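Side-chain contacts in diacylglycerol lipase (PDB 5XK2), which probably hydrolyses the ester bonds of mono- and diacylglycerols, as a fungal class 3 lipase of the alpha/beta-hydrolase clan: residues 11-14 / 15-18; 76-79 / 80-83; 234-237 / 238-241; 268-271 / 272-276. All blocks are in the same frame, centred on the assembly; numbering follows the deposited sequence.

In the fold
The four contacts follow one another along the chain without nesting. Contact 1 opens helix 14-27. Contact 2 is the turn between strands 71-78 and 83-89 of the eight-stranded mixed sheet, and contact 3 leads into strand 240-243 at one edge of the sheet; their centres stand about 26 Å apart. Contact 1 lies between, its centre about 17 Å from that of contact 2 and 12 Å from that of contact 3. Contacts 1, 3 and 4 touch pairwise: Leu15 packs on Val240 and Phe272, and Val235 on Phe272. The N-terminal helix, the edge of the sheet and the 268-276 loop, which carries His268 of a probable catalytic triad, thus form one packed cluster.

Contact 1: 11-14 / 15-18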
ATOM      1  N   PRO A  11      -1.628 -29.904 -28.556  1.00 54.45           N
ATOM      2  CA  PRO A  11      -2.430 -28.696 -28.777  1.00 49.00           C
ATOM      3  C   PRO A  11      -2.592 -27.882 -27.498  1.00 50.79           C
ATOM      4  O   PRO A  11      -2.794 -28.439 -26.415  1.00 48.10           O
ATOM      5  CB  PRO A  11      -3.779 -29.244 -29.258  1.00 41.64           C
ATOM      6  CG  PRO A  11      -3.836 -30.630 -28.733  1.00 47.21           C
ATOM      7  CD  PRO A  11      -2.419 -31.132 -28.757  1.00 51.50           C
ATOM      8  N   THR A  12      -2.495 -26.567 -27.635  1.00 49.76           N
ATOM      9  CA  THR A  12      -2.637 -25.664 -26.507  1.00 47.78           C
ATOM     10  C   THR A  12      -3.512 -24.481 -26.906  1.00 47.08           C
ATOM     11  O   THR A  12      -3.597 -24.131 -28.090  1.00 49.44           O
ATOM     12  CB  THR A  12      -1.274 -25.160 -26.014  1.00 46.99           C
ATOM     13  OG1 THR A  12      -1.435 -24.510 -24.749  1.00 56.84           O
ATOM     14  CG2 THR A  12      -0.669 -24.181 -27.012  1.00 42.83           C
ATOM     15  N   THR A  13      -4.180 -23.877 -25.929  1.00 33.74           N
ATOM     16  CA  THR A  13      -5.039 -22.741 -26.226  1.00 24.92           C
ATOM     17  C   THR A  13      -4.384 -21.421 -25.867  1.00 19.36           C
ATOM     18  O   THR A  13      -3.354 -21.386 -25.180  1.00 18.82           O
ATOM     19  CB  THR A  13      -6.357 -22.831 -25.451  1.00 25.22           C
ATOM     20  OG1 THR A  13      -6.068 -22.832 -24.040  1.00 19.81           O
ATOM     21  CG2 THR A  13      -7.087 -24.121 -25.818  1.00 35.98           C
ATOM     22  N   GLN A  14      -5.042 -20.339 -26.258  1.00 16.27           N
ATOM     23  CA  GLN A  14      -4.578 -19.024 -25.877  1.00 14.92           C
ATOM     24  C   GLN A  14      -4.672 -18.853 -24.365  1.00 15.24           C
ATOM     25  O   GLN A  14      -3.805 -18.234 -23.750  1.00 11.78           O
ATOM     26  CB  GLN A  14      -5.376 -17.944 -26.587  1.00 21.85           C
ATOM     27  CG  GLN A  14      -4.748 -16.590 -26.438  1.00 25.42           C
ATOM     28  CD  GLN A  14      -5.388 -15.548 -27.325  1.00 35.80           C
ATOM     29  OE1 GLN A  14      -6.610 -15.415 -27.365  1.00 32.11           O
ATOM     30  NE2 GLN A  14      -4.560 -14.800 -28.043  1.00 38.59           N
ATOM     31  N   LEU A  15      -5.730 -19.395 -23.768  1.00 13.98           N
ATOM     32  CA  LEU A  15      -5.897 -19.304 -22.321  1.00 12.10           C
ATOM     33  C   LEU A  15      -4.753 -19.997 -21.598  1.00 13.77           C
ATOM     34  O   LEU A  15      -4.245 -19.489 -20.600  1.00 12.21           O
ATOM     35  CB  LEU A  15      -7.239 -19.925 -21.888  1.00 13.98           C
ATOM     36  CG  LEU A  15      -7.600 -19.835 -20.408  1.00 16.56           C
ATOM     37  CD1 LEU A  15      -7.719 -18.391 -19.988  1.00 17.79           C
ATOM     38  CD2 LEU A  15      -8.904 -20.578 -20.137  1.00 19.22           C
ATOM     39  N   GLU A  16      -4.349 -21.168 -22.092  1.00 12.20           N
ATOM     40  CA  GLU A  16      -3.247 -21.886 -21.465  1.00 12.06           C
ATOM     41  C   GLU A  16      -1.957 -21.069 -21.568  1.00 11.35           C
ATOM     42  O   GLU A  16      -1.155 -21.030 -20.622  1.00 13.38           O
ATOM     43  CB  GLU A  16      -3.063 -23.267 -22.103  1.00 16.77           C
ATOM     44  CG  GLU A  16      -4.172 -24.251 -21.700  1.00 24.45           C
ATOM     45  CD  GLU A  16      -4.011 -24.800 -20.280  1.00 48.14           C
ATOM     46  OE1 GLU A  16      -4.099 -24.027 -19.300  1.00 54.40           O
ATOM     47  OE2 GLU A  16      -3.801 -26.025 -20.143  1.00 61.77           O
ATOM     48  N   ASP A  17      -1.767 -20.415 -22.709  1.00 10.33           N
ATOM     49  CA  ASP A  17      -0.605 -19.548 -22.906  1.00 12.15           C
ATOM     50  C   ASP A  17      -0.599 -18.440 -21.848  1.00 11.92           C
ATOM     51  O   ASP A  17       0.421 -18.176 -21.196  1.00 10.80           O
ATOM     52  CB  ASP A  17      -0.634 -18.951 -24.323  1.00 11.59           C
ATOM     53  CG  ASP A  17       0.580 -18.088 -24.639  1.00 17.06           C
ATOM     54  OD1 ASP A  17       1.663 -18.649 -24.912  1.00 18.27           O
ATOM     55  OD2 ASP A  17       0.437 -16.839 -24.632  1.00 21.62           O
ATOM     56  N   PHE A  18      -1.753 -17.810 -21.669  1.00 10.17           N
ATOM     57  CA  PHE A  18      -1.881 -16.711 -20.714  1.00  8.55           C
ATOM     58  C   PHE A  18      -1.570 -17.164 -19.281  1.00 11.70           C
ATOM     59  O   PHE A  18      -0.987 -16.414 -18.490  1.00 13.15           O
ATOM     60  CB  PHE A  18      -3.298 -16.125 -20.753  1.00  9.70           C
ATOM     61  CG  PHE A  18      -3.640 -15.385 -22.017  1.00 10.62           C
ATOM     62  CD1 PHE A  18      -2.665 -15.037 -22.944  1.00 10.45           C
ATOM     63  CD2 PHE A  18      -4.962 -15.033 -22.273  1.00 10.57           C
ATOM     64  CE1 PHE A  18      -3.001 -14.328 -24.094  1.00 13.25           C
ATOM     65  CE2 PHE A  18      -5.309 -14.332 -23.417  1.00 12.45           C
ATOM     66  CZ  PHE A  18      -4.342 -13.987 -24.335  1.00 14.35           C
TER
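Thr13 and Glu16 make the capping bond of the helix that starts at Gln14. With chi1 at 61°, Thr13 swings OG1 in between its own N and carbonyl carbon, where it accepts from Glu16 N at 3.1 Å with an N-H...O angle of 159°; this is N-cap geometry. Two backbone bonds of the first helical turn follow, Asp17 N to Thr13 O at 3.1 Å and Phe18 N to Gln14 O at 3.0 Å. Packing around the cap is by aliphatic carbon on hydroxyl: Glu16 CB lies 3.3 Å from Thr12 OG1, while the bent Glu16 chain leads its carboxylate away. On another side of the turn Gln14 meets the far end of the Phe18 ring, CG to CZ at 3.4 Å. The Gln14 amide is turned only 20° from the ring plane; the main-chain O of Gln14 stands 3.3 Å above one face of the Phe18 ring, near the CG rim, so one carbonyl serves both bond and ring. Asp17 is gripped by Tyr176 OH and Trp21 NE1. The bond of Asp17 to Tyr176 ties this end of helix 14-27 to strand 173-178, and Phe18 packs edge-to-face with Phe201 and Tyr225 of strands 198-203 and 224-227.

Contact 2: 76-79 / 80-83; sequences AVDN and TNKA
Asp78 extends its carboxylate straight away from its own nitrogen (chi1 180°), and Asn81 turns CG back beside its backbone N (chi1 -64°), which brings acid and amide together. Each carboxylate oxygen then has its own task. OD1 of Asp78 takes the main-chain N-H of Asn81 at 2.8 Å, from well above the carboxylate plane, and more weakly that of Thr80, N to OD1 3.0 Å. OD2 of Asp78 is met on its syn side by Asn81 ND2 at 2.9 Å in a nearly straight bond. Asp78 OD2 lies close to the amide plane of Asn81, yet the two flat groups stand 78° apart, so the amide presents its N-H without stacking. Tyr24 OH is a second donor to OD2, fixing the carboxylate from the direction of helix 14-27, and Thr80 OG1 is tied to Ala55 O. The backbones of Asp78 and Ala83 form an antiparallel hydrogen-bonded pair, with Asp78 N to Ala83 O at 2.8 Å and Ala83 N to Asp78 O at 3.0 Å. Lys82, whose amine reaches Asp144 in a salt bridge, has positive phi and psi and with Ala83 faces Asp78: a G1 beta bulge closing the hairpin of strands 71-78 and 83-89.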
ATOM      1  N   ALA A  76      15.907 -14.370 -18.772  1.00  9.45           N
ATOM      2  CA  ALA A  76      16.063 -15.816 -18.649  1.00 10.09           C
ATOM      3  C   ALA A  76      15.901 -16.506 -19.998  1.00 10.73           C
ATOM      4  O   ALA A  76      15.330 -15.937 -20.946  1.00 12.66           O
ATOM      5  CB  ALA A  76      15.042 -16.367 -17.650  1.00 10.81           C
ATOM      6  N   VAL A  77      16.437 -17.717 -20.094  1.00  9.06           N
ATOM      7  CA  VAL A  77      16.339 -18.494 -21.321  1.00  9.36           C
ATOM      8  C   VAL A  77      15.443 -19.692 -21.052  1.00 10.48           C
ATOM      9  O   VAL A  77      15.709 -20.469 -20.119  1.00 11.74           O
ATOM     10  CB  VAL A  77      17.723 -18.987 -21.793  1.00 13.54           C
ATOM     11  CG1 VAL A  77      17.572 -19.875 -23.013  1.00 14.21           C
ATOM     12  CG2 VAL A  77      18.640 -17.814 -22.091  1.00 16.27           C
ATOM     13  N   ASP A  78      14.393 -19.839 -21.860  1.00 10.31           N
ATOM     14  CA  ASP A  78      13.505 -20.988 -21.773  1.00 12.72           C
ATOM     15  C   ASP A  78      13.720 -21.822 -23.042  1.00 14.60           C
ATOM     16  O   ASP A  78      13.221 -21.476 -24.115  1.00 12.24           O
ATOM     17  CB  ASP A  78      12.057 -20.502 -21.639  1.00 12.62           C
ATOM     18  CG  ASP A  78      11.041 -21.628 -21.550  1.00 15.09           C
ATOM     19  OD1 ASP A  78      11.328 -22.764 -21.966  1.00 14.08           O
ATOM     20  OD2 ASP A  78       9.903 -21.354 -21.087  1.00 14.30           O
ATOM     21  N   ASN A  79      14.445 -22.933 -22.908  1.00 14.01           N
ATOM     22  CA  ASN A  79      14.774 -23.748 -24.077  1.00 14.16           C
ATOM     23  C   ASN A  79      13.664 -24.729 -24.404  1.00 19.51           C
ATOM     24  O   ASN A  79      13.642 -25.335 -25.473  1.00 22.99           O
ATOM     25  CB  ASN A  79      16.095 -24.487 -23.863  1.00 14.57           C
ATOM     26  CG  ASN A  79      17.288 -23.563 -23.965  1.00 12.17           C
ATOM     27  OD1 ASN A  79      17.343 -22.708 -24.860  1.00 14.47           O
ATOM     28  ND2 ASN A  79      18.252 -23.723 -23.045  1.00 15.84           N
ATOM     29  N   THR A  80      12.723 -24.878 -23.487  1.00 15.07           N
ATOM     30  CA  THR A  80      11.584 -25.741 -23.747  1.00 14.56           C
ATOM     31  C   THR A  80      10.617 -25.045 -24.679  1.00 18.07           C
ATOM     32  O   THR A  80      10.157 -25.626 -25.667  1.00 18.79           O
ATOM     33  CB  THR A  80      10.895 -26.125 -22.439  1.00 15.59           C
ATOM     34  OG1 THR A  80      11.836 -26.855 -21.656  1.00 19.92           O
ATOM     35  CG2 THR A  80       9.659 -26.988 -22.698  1.00 20.57           C
ATOM     36  N   ASN A  81      10.326 -23.785 -24.379  1.00 14.51           N
ATOM     37  CA  ASN A  81       9.379 -23.002 -25.161  1.00 13.29           C
ATOM     38  C   ASN A  81      10.027 -22.070 -26.188  1.00 12.30           C
ATOM     39  O   ASN A  81       9.345 -21.287 -26.860  1.00 15.67           O
ATOM     40  CB  ASN A  81       8.489 -22.219 -24.210  1.00 14.98           C
ATOM     41  CG  ASN A  81       7.652 -23.132 -23.366  1.00 20.94           C
ATOM     42  OD1 ASN A  81       6.760 -23.808 -23.883  1.00 25.06           O
ATOM     43  ND2 ASN A  81       7.973 -23.223 -22.074  1.00 17.21           N
ATOM     44  N   LYS A  82      11.351 -22.157 -26.277  1.00 13.32           N
ATOM     45  CA  LYS A  82      12.134 -21.364 -27.222  1.00 11.44           C
ATOM     46  C   LYS A  82      11.837 -19.885 -27.091  1.00 13.35           C
ATOM     47  O   LYS A  82      11.419 -19.221 -28.043  1.00 13.05           O
ATOM     48  CB  LYS A  82      11.912 -21.859 -28.653  1.00 15.25           C
ATOM     49  CG  LYS A  82      12.607 -23.195 -28.861  1.00 19.18           C
ATOM     50  CD  LYS A  82      12.436 -23.742 -30.260  1.00 23.32           C
ATOM     51  CE  LYS A  82      13.312 -23.012 -31.261  1.00 31.23           C
ATOM     52  NZ  LYS A  82      13.222 -23.675 -32.590  1.00 30.44           N
ATOM     53  N   ALA A  83      12.039 -19.384 -25.879  1.00 11.42           N
ATOM     54  CA  ALA A  83      11.782 -17.992 -25.572  1.00 10.94           C
ATOM     55  C   ALA A  83      12.892 -17.404 -24.742  1.00  9.14           C
ATOM     56  O   ALA A  83      13.417 -18.066 -23.853  1.00 10.47           O
ATOM     57  CB  ALA A  83      10.451 -17.852 -24.827  1.00 12.41           C
TER

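Contact 3: 234-237 / 238-241; sequences TVTD and NQVT
Thr236 and Gln239 close a short 3-10 turn that feeds the chain into strand 240-243, the outermost strand on its side of the main sheet. Two backbone bonds of three-residue span define the turn: Gln239 N to Thr236 O at 2.9 Å and Val240 N to Asp237 O at 3.3 Å.

The Gln239 side chain runs back over the turn, extended beyond CG, and its OE1 takes the N-H of Thr236 at 2.9 Å with an N-H...O angle of 151°. This donor lies in the plane of the side-chain carbonyl. Because chi1 of Thr236 is 74°, OG1 is tucked between its own N and carbonyl carbon and takes part in two weak bonds: it donates to Gln239 OE1 at 3.3 Å and accepts from Asn238 N, also at 3.3 Å, over the i to i+2 span of an ST turn. Two donors of one residue therefore converge on OE1.

Apolar packing covers another side of the turn. Val235 and Val240 cross at about a right angle, CG1 of the first touching CG2 of the second at 3.6 Å. They are also packed against Ile227 and Tyr225, respectively, of the neighbouring strand 224-227, and Leu15 of helix 14-27 touches Val240. The Gln239 amide nitrogen is used as well: a water accepts from NE2 at 3.0 Å and donates to Thr234 O at 2.9 Å.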
ATOM      1  N   THR A 234     -10.006 -21.409 -10.920  1.00 12.42           N
ATOM      2  CA  THR A 234      -9.543 -21.694 -12.276  1.00 14.35           C
ATOM      3  C   THR A 234     -10.306 -20.818 -13.259  1.00 11.60           C
ATOM      4  O   THR A 234     -11.526 -20.839 -13.286  1.00 14.60           O
ATOM      5  CB  THR A 234      -9.749 -23.175 -12.631  1.00 20.84           C
ATOM      6  OG1 THR A 234      -8.941 -23.983 -11.764  1.00 20.01           O
ATOM      7  CG2 THR A 234      -9.366 -23.445 -14.100  1.00 22.04           C
ATOM      8  N   VAL A 235      -9.577 -20.044 -14.060  1.00 11.91           N
ATOM      9  CA  VAL A 235     -10.189 -19.160 -15.046  1.00 10.82           C
ATOM     10  C   VAL A 235     -10.539 -19.958 -16.292  1.00 10.06           C
ATOM     11  O   VAL A 235      -9.703 -20.705 -16.785  1.00 14.42           O
ATOM     12  CB  VAL A 235      -9.222 -17.993 -15.420  1.00  9.12           C
ATOM     13  CG1 VAL A 235      -9.837 -17.077 -16.468  1.00 10.84           C
ATOM     14  CG2 VAL A 235      -8.839 -17.188 -14.161  1.00 13.50           C
ATOM     15  N   THR A 236     -11.735 -19.735 -16.828  1.00 10.54           N
ATOM     16  CA  THR A 236     -12.220 -20.393 -18.052  1.00 11.12           C
ATOM     17  C   THR A 236     -12.331 -19.370 -19.177  1.00 10.31           C
ATOM     18  O   THR A 236     -12.227 -18.170 -18.934  1.00 12.59           O
ATOM     19  CB  THR A 236     -13.616 -21.026 -17.864  1.00 17.34           C
ATOM     20  OG1 THR A 236     -14.605 -19.986 -17.836  1.00 17.66           O
ATOM     21  CG2 THR A 236     -13.671 -21.820 -16.581  1.00 19.51           C
ATOM     22  N   ASP A 237     -12.475 -19.840 -20.422  1.00 14.01           N
ATOM     23  CA  ASP A 237     -12.586 -18.918 -21.562  1.00 14.05           C
ATOM     24  C   ASP A 237     -13.767 -17.962 -21.417  1.00 15.40           C
ATOM     25  O   ASP A 237     -13.715 -16.810 -21.861  1.00 17.01           O
ATOM     26  CB  ASP A 237     -12.718 -19.701 -22.870  1.00 19.20           C
ATOM     27  CG  ASP A 237     -11.389 -20.250 -23.357  1.00 36.87           C
ATOM     28  OD1 ASP A 237     -10.457 -19.446 -23.590  1.00 33.55           O
ATOM     29  OD2 ASP A 237     -11.276 -21.485 -23.502  1.00 44.83           O
ATOM     30  N   ASN A 238     -14.821 -18.429 -20.765  1.00 12.11           N
ATOM     31  CA  ASN A 238     -15.996 -17.596 -20.513  1.00 13.96           C
ATOM     32  C   ASN A 238     -15.739 -16.470 -19.524  1.00 12.77           C
ATOM     33  O   ASN A 238     -16.602 -15.611 -19.319  1.00 15.18           O
ATOM     34  CB  ASN A 238     -17.148 -18.442 -19.962  1.00 20.38           C
ATOM     35  CG  ASN A 238     -17.876 -19.193 -21.033  1.00 28.85           C
ATOM     36  OD1 ASN A 238     -17.819 -18.835 -22.208  1.00 27.15           O
ATOM     37  ND2 ASN A 238     -18.554 -20.263 -20.639  1.00 30.55           N
ATOM     38  N   GLN A 239     -14.612 -16.535 -18.837  1.00  9.71           N
ATOM     39  CA  GLN A 239     -14.238 -15.520 -17.861  1.00  9.88           C
ATOM     40  C   GLN A 239     -13.163 -14.551 -18.335  1.00 10.61           C
ATOM     41  O   GLN A 239     -12.569 -13.839 -17.518  1.00 11.42           O
ATOM     42  CB  GLN A 239     -13.813 -16.198 -16.561  1.00  9.60           C
ATOM     43  CG  GLN A 239     -14.989 -16.949 -15.936  1.00 10.95           C
ATOM     44  CD  GLN A 239     -14.557 -17.877 -14.811  1.00 12.66           C
ATOM     45  OE1 GLN A 239     -13.597 -18.631 -14.958  1.00 12.64           O
ATOM     46  NE2 GLN A 239     -15.254 -17.816 -13.673  1.00 13.91           N
ATOM     47  N   VAL A 240     -12.822 -14.606 -19.620  1.00  9.11           N
ATOM     48  CA  VAL A 240     -11.900 -13.617 -20.177  1.00  9.65           C
ATOM     49  C   VAL A 240     -12.574 -12.955 -21.372  1.00 10.97           C
ATOM     50  O   VAL A 240     -12.985 -13.631 -22.320  1.00 12.57           O
ATOM     51  CB  VAL A 240     -10.564 -14.231 -20.624  1.00 11.11           C
ATOM     52  CG1 VAL A 240      -9.580 -13.127 -21.079  1.00 12.92           C
ATOM     53  CG2 VAL A 240      -9.927 -15.034 -19.485  1.00 11.00           C
ATOM     54  N   THR A 241     -12.683 -11.638 -21.310  1.00  9.44           N
ATOM     55  CA  THR A 241     -13.376 -10.863 -22.340  1.00  8.73           C
ATOM     56  C   THR A 241     -12.418  -9.872 -22.976  1.00 11.92           C
ATOM     57  O   THR A 241     -11.740  -9.147 -22.257  1.00 12.40           O
ATOM     58  CB  THR A 241     -14.568 -10.119 -21.727  1.00 12.86           C
ATOM     59  OG1 THR A 241     -15.470 -11.083 -21.149  1.00 13.53           O
ATOM     60  CG2 THR A 241     -15.283  -9.322 -22.771  1.00 15.71           C
TER
HETATM   61  O   HOH W   1     -13.658 -19.466 -11.812  1.00 15.99           O

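Contact 4: 268-271 / 272-276; sequences HVWY and FIHAD
Tyr271 and Ile273 grip each other by backbone across a single intervening residue. Ile273 N donates to Tyr271 O at 2.7 Å, and Tyr271 N returns a bond to Ile273 O at 3.1 Å. Phe272, at the apex with phi 61° and a negative psi, has the backbone of a classic gamma turn; a water links its N to Trp270 O. The phenol of Tyr271 runs away from the turn to Asp206, which also accepts from His268 ND1, while His268 NE2 bonds Ser153 OG. This is consistent with the Ser-His-Asp triad of an alpha/beta-hydrolase, with the turn beginning three residues after its histidine. Val269, facing the returning chain, accepts at O from Ala275 N at 2.9 Å and receives a CA-H...O contact from His274. Its CB meets Asp276 OD1 at 3.4 Å, and CG1 lies 3.6 Å from Asp276 OD2, which is held by Tyr92 OH and by a salt bridge to Arg95 of the second subunit. His274 sets CG opposite its own N (chi1 -172°), laying its imidazole over the six-membered ring of Trp270, an offset stack with centroids 4.3 Å apart and planes at 24°, while His274 CB touches Trp270 CZ3 at 3.4 Å.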
ATOM      1  N   HIS A 268      -6.161  -7.363  -7.282  1.00  8.03           N
ATOM      2  CA  HIS A 268      -4.877  -7.089  -7.928  1.00  9.04           C
ATOM      3  C   HIS A 268      -3.921  -8.269  -7.893  1.00  9.83           C
ATOM      4  O   HIS A 268      -3.038  -8.359  -8.750  1.00 11.34           O
ATOM      5  CB  HIS A 268      -4.188  -5.878  -7.254  1.00  8.51           C
ATOM      6  CG  HIS A 268      -2.964  -5.392  -7.970  1.00  9.65           C
ATOM      7  ND1 HIS A 268      -2.988  -4.957  -9.279  1.00  9.62           N
ATOM      8  CD2 HIS A 268      -1.694  -5.206  -7.534  1.00 11.14           C
ATOM      9  CE1 HIS A 268      -1.775  -4.550  -9.626  1.00 10.07           C
ATOM     10  NE2 HIS A 268      -0.973  -4.688  -8.583  1.00 10.33           N
ATOM     11  N   VAL A 269      -4.040  -9.136  -6.884  1.00  9.20           N
ATOM     12  CA  VAL A 269      -3.028 -10.165  -6.717  1.00  9.98           C
ATOM     13  C   VAL A 269      -3.423 -11.501  -7.320  1.00 11.23           C
ATOM     14  O   VAL A 269      -2.605 -12.417  -7.323  1.00 13.66           O
ATOM     15  CB  VAL A 269      -2.648 -10.346  -5.226  1.00 13.20           C
ATOM     16  CG1 VAL A 269      -2.284  -8.991  -4.637  1.00 16.82           C
ATOM     17  CG2 VAL A 269      -3.801 -10.963  -4.439  1.00 13.34           C
ATOM     18  N   TRP A 270      -4.644 -11.601  -7.864  1.00 10.18           N
ATOM     19  CA  TRP A 270      -5.086 -12.859  -8.459  1.00 11.46           C
ATOM     20  C   TRP A 270      -5.269 -12.684  -9.966  1.00  9.73           C
ATOM     21  O   TRP A 270      -6.340 -12.283 -10.416  1.00 15.41           O
ATOM     22  CB  TRP A 270      -6.420 -13.303  -7.815  1.00 13.18           C
ATOM     23  CG  TRP A 270      -6.291 -13.588  -6.351  1.00 10.69           C
ATOM     24  CD1 TRP A 270      -6.622 -12.761  -5.319  1.00 14.26           C
ATOM     25  CD2 TRP A 270      -5.762 -14.788  -5.751  1.00 12.88           C
ATOM     26  NE1 TRP A 270      -6.333 -13.372  -4.107  1.00 14.93           N
ATOM     27  CE2 TRP A 270      -5.804 -14.608  -4.353  1.00 14.63           C
ATOM     28  CE3 TRP A 270      -5.246 -15.979  -6.265  1.00 16.51           C
ATOM     29  CZ2 TRP A 270      -5.353 -15.589  -3.459  1.00 20.36           C
ATOM     30  CZ3 TRP A 270      -4.813 -16.963  -5.363  1.00 14.04           C
ATOM     31  CH2 TRP A 270      -4.869 -16.753  -3.987  1.00 16.87           C
ATOM     32  N   TYR A 271      -4.232 -13.046 -10.725  1.00  8.96           N
ATOM     33  CA  TYR A 271      -4.283 -13.022 -12.188  1.00  8.64           C
ATOM     34  C   TYR A 271      -3.875 -14.416 -12.610  1.00  9.07           C
ATOM     35  O   TYR A 271      -2.701 -14.706 -12.796  1.00 10.63           O
ATOM     36  CB  TYR A 271      -3.325 -11.936 -12.731  1.00  9.78           C
ATOM     37  CG  TYR A 271      -3.946 -10.560 -12.741  1.00 10.26           C
ATOM     38  CD1 TYR A 271      -4.163  -9.852 -11.551  1.00  8.49           C
ATOM     39  CD2 TYR A 271      -4.354  -9.982 -13.933  1.00  8.42           C
ATOM     40  CE1 TYR A 271      -4.769  -8.584 -11.567  1.00  7.85           C
ATOM     41  CE2 TYR A 271      -4.949  -8.715 -13.961  1.00  7.98           C
ATOM     42  CZ  TYR A 271      -5.162  -8.032 -12.778  1.00  6.46           C
ATOM     43  OH  TYR A 271      -5.756  -6.792 -12.822  1.00  8.01           O
ATOM     44  N   PHE A 272      -4.890 -15.245 -12.795  1.00 10.25           N
ATOM     45  CA  PHE A 272      -4.807 -16.700 -12.996  1.00 11.34           C
ATOM     46  C   PHE A 272      -4.185 -17.469 -11.848  1.00 17.10           C
ATOM     47  O   PHE A 272      -4.763 -18.454 -11.409  1.00 19.43           O
ATOM     48  CB  PHE A 272      -4.003 -17.022 -14.252  1.00 10.63           C
ATOM     49  CG  PHE A 272      -4.537 -16.365 -15.477  1.00 10.65           C
ATOM     50  CD1 PHE A 272      -5.693 -16.854 -16.083  1.00 11.51           C
ATOM     51  CD2 PHE A 272      -3.919 -15.242 -16.010  1.00 10.86           C
ATOM     52  CE1 PHE A 272      -6.228 -16.231 -17.226  1.00 10.15           C
ATOM     53  CE2 PHE A 272      -4.446 -14.617 -17.148  1.00 11.01           C
ATOM     54  CZ  PHE A 272      -5.597 -15.113 -17.752  1.00 11.78           C
ATOM     55  N   ILE A 273      -3.162 -16.889 -11.226  1.00 11.96           N
ATOM     56  CA  ILE A 273      -2.447 -17.504 -10.117  1.00 13.76           C
ATOM     57  C   ILE A 273      -2.324 -16.433  -9.054  1.00 15.46           C
ATOM     58  O   ILE A 273      -2.665 -15.278  -9.310  1.00 11.88           O
ATOM     59  CB  ILE A 273      -1.017 -17.995 -10.511  1.00 17.19           C
ATOM     60  CG1 ILE A 273      -0.145 -16.811 -10.934  1.00 13.43           C
ATOM     61  CG2 ILE A 273      -1.083 -19.056 -11.605  1.00 25.26           C
ATOM     62  CD1 ILE A 273       1.368 -17.145 -11.138  1.00 19.18           C
ATOM     63  N   HIS A 274      -1.743 -16.776  -7.908  1.00 11.51           N
ATOM     64  CA  HIS A 274      -1.498 -15.757  -6.896  1.00 10.38           C
ATOM     65  C   HIS A 274      -0.168 -15.134  -7.281  1.00 12.60           C
ATOM     66  O   HIS A 274       0.895 -15.651  -6.954  1.00 12.35           O
ATOM     67  CB  HIS A 274      -1.449 -16.418  -5.508  1.00 11.68           C
ATOM     68  CG  HIS A 274      -1.397 -15.452  -4.369  1.00 13.73           C
ATOM     69  ND1 HIS A 274      -1.383 -15.864  -3.048  1.00 16.70           N
ATOM     70  CD2 HIS A 274      -1.383 -14.098  -4.343  1.00 17.18           C
ATOM     71  CE1 HIS A 274      -1.335 -14.802  -2.262  1.00 19.26           C
ATOM     72  NE2 HIS A 274      -1.337 -13.719  -3.021  1.00 22.45           N
ATOM     73  N   ALA A 275      -0.241 -13.970  -7.931  1.00 10.89           N
ATOM     74  CA  ALA A 275       0.885 -13.499  -8.736  1.00 11.27           C
ATOM     75  C   ALA A 275       2.070 -13.029  -7.914  1.00 12.40           C
ATOM     76  O   ALA A 275       3.216 -13.172  -8.330  1.00 13.92           O
ATOM     77  CB  ALA A 275       0.414 -12.366  -9.670  1.00 10.30           C
ATOM     78  N   ASP A 276       1.791 -12.396  -6.783  1.00 11.99           N
ATOM     79  CA  ASP A 276       2.853 -11.852  -5.944  1.00 11.67           C
ATOM     80  C   ASP A 276       3.180 -12.700  -4.711  1.00 13.40           C
ATOM     81  O   ASP A 276       3.785 -12.195  -3.761  1.00 17.18           O
ATOM     82  CB  ASP A 276       2.524 -10.426  -5.527  1.00 16.87           C
ATOM     83  CG  ASP A 276       1.348 -10.357  -4.583  1.00 26.03           C
ATOM     84  OD1 ASP A 276       0.545 -11.310  -4.558  1.00 19.25           O
ATOM     85  OD2 ASP A 276       1.240  -9.356  -3.849  1.00 33.71           O
TER
HETATM   86  O   HOH W   2      -7.582 -14.288 -12.172  1.00 10.84           O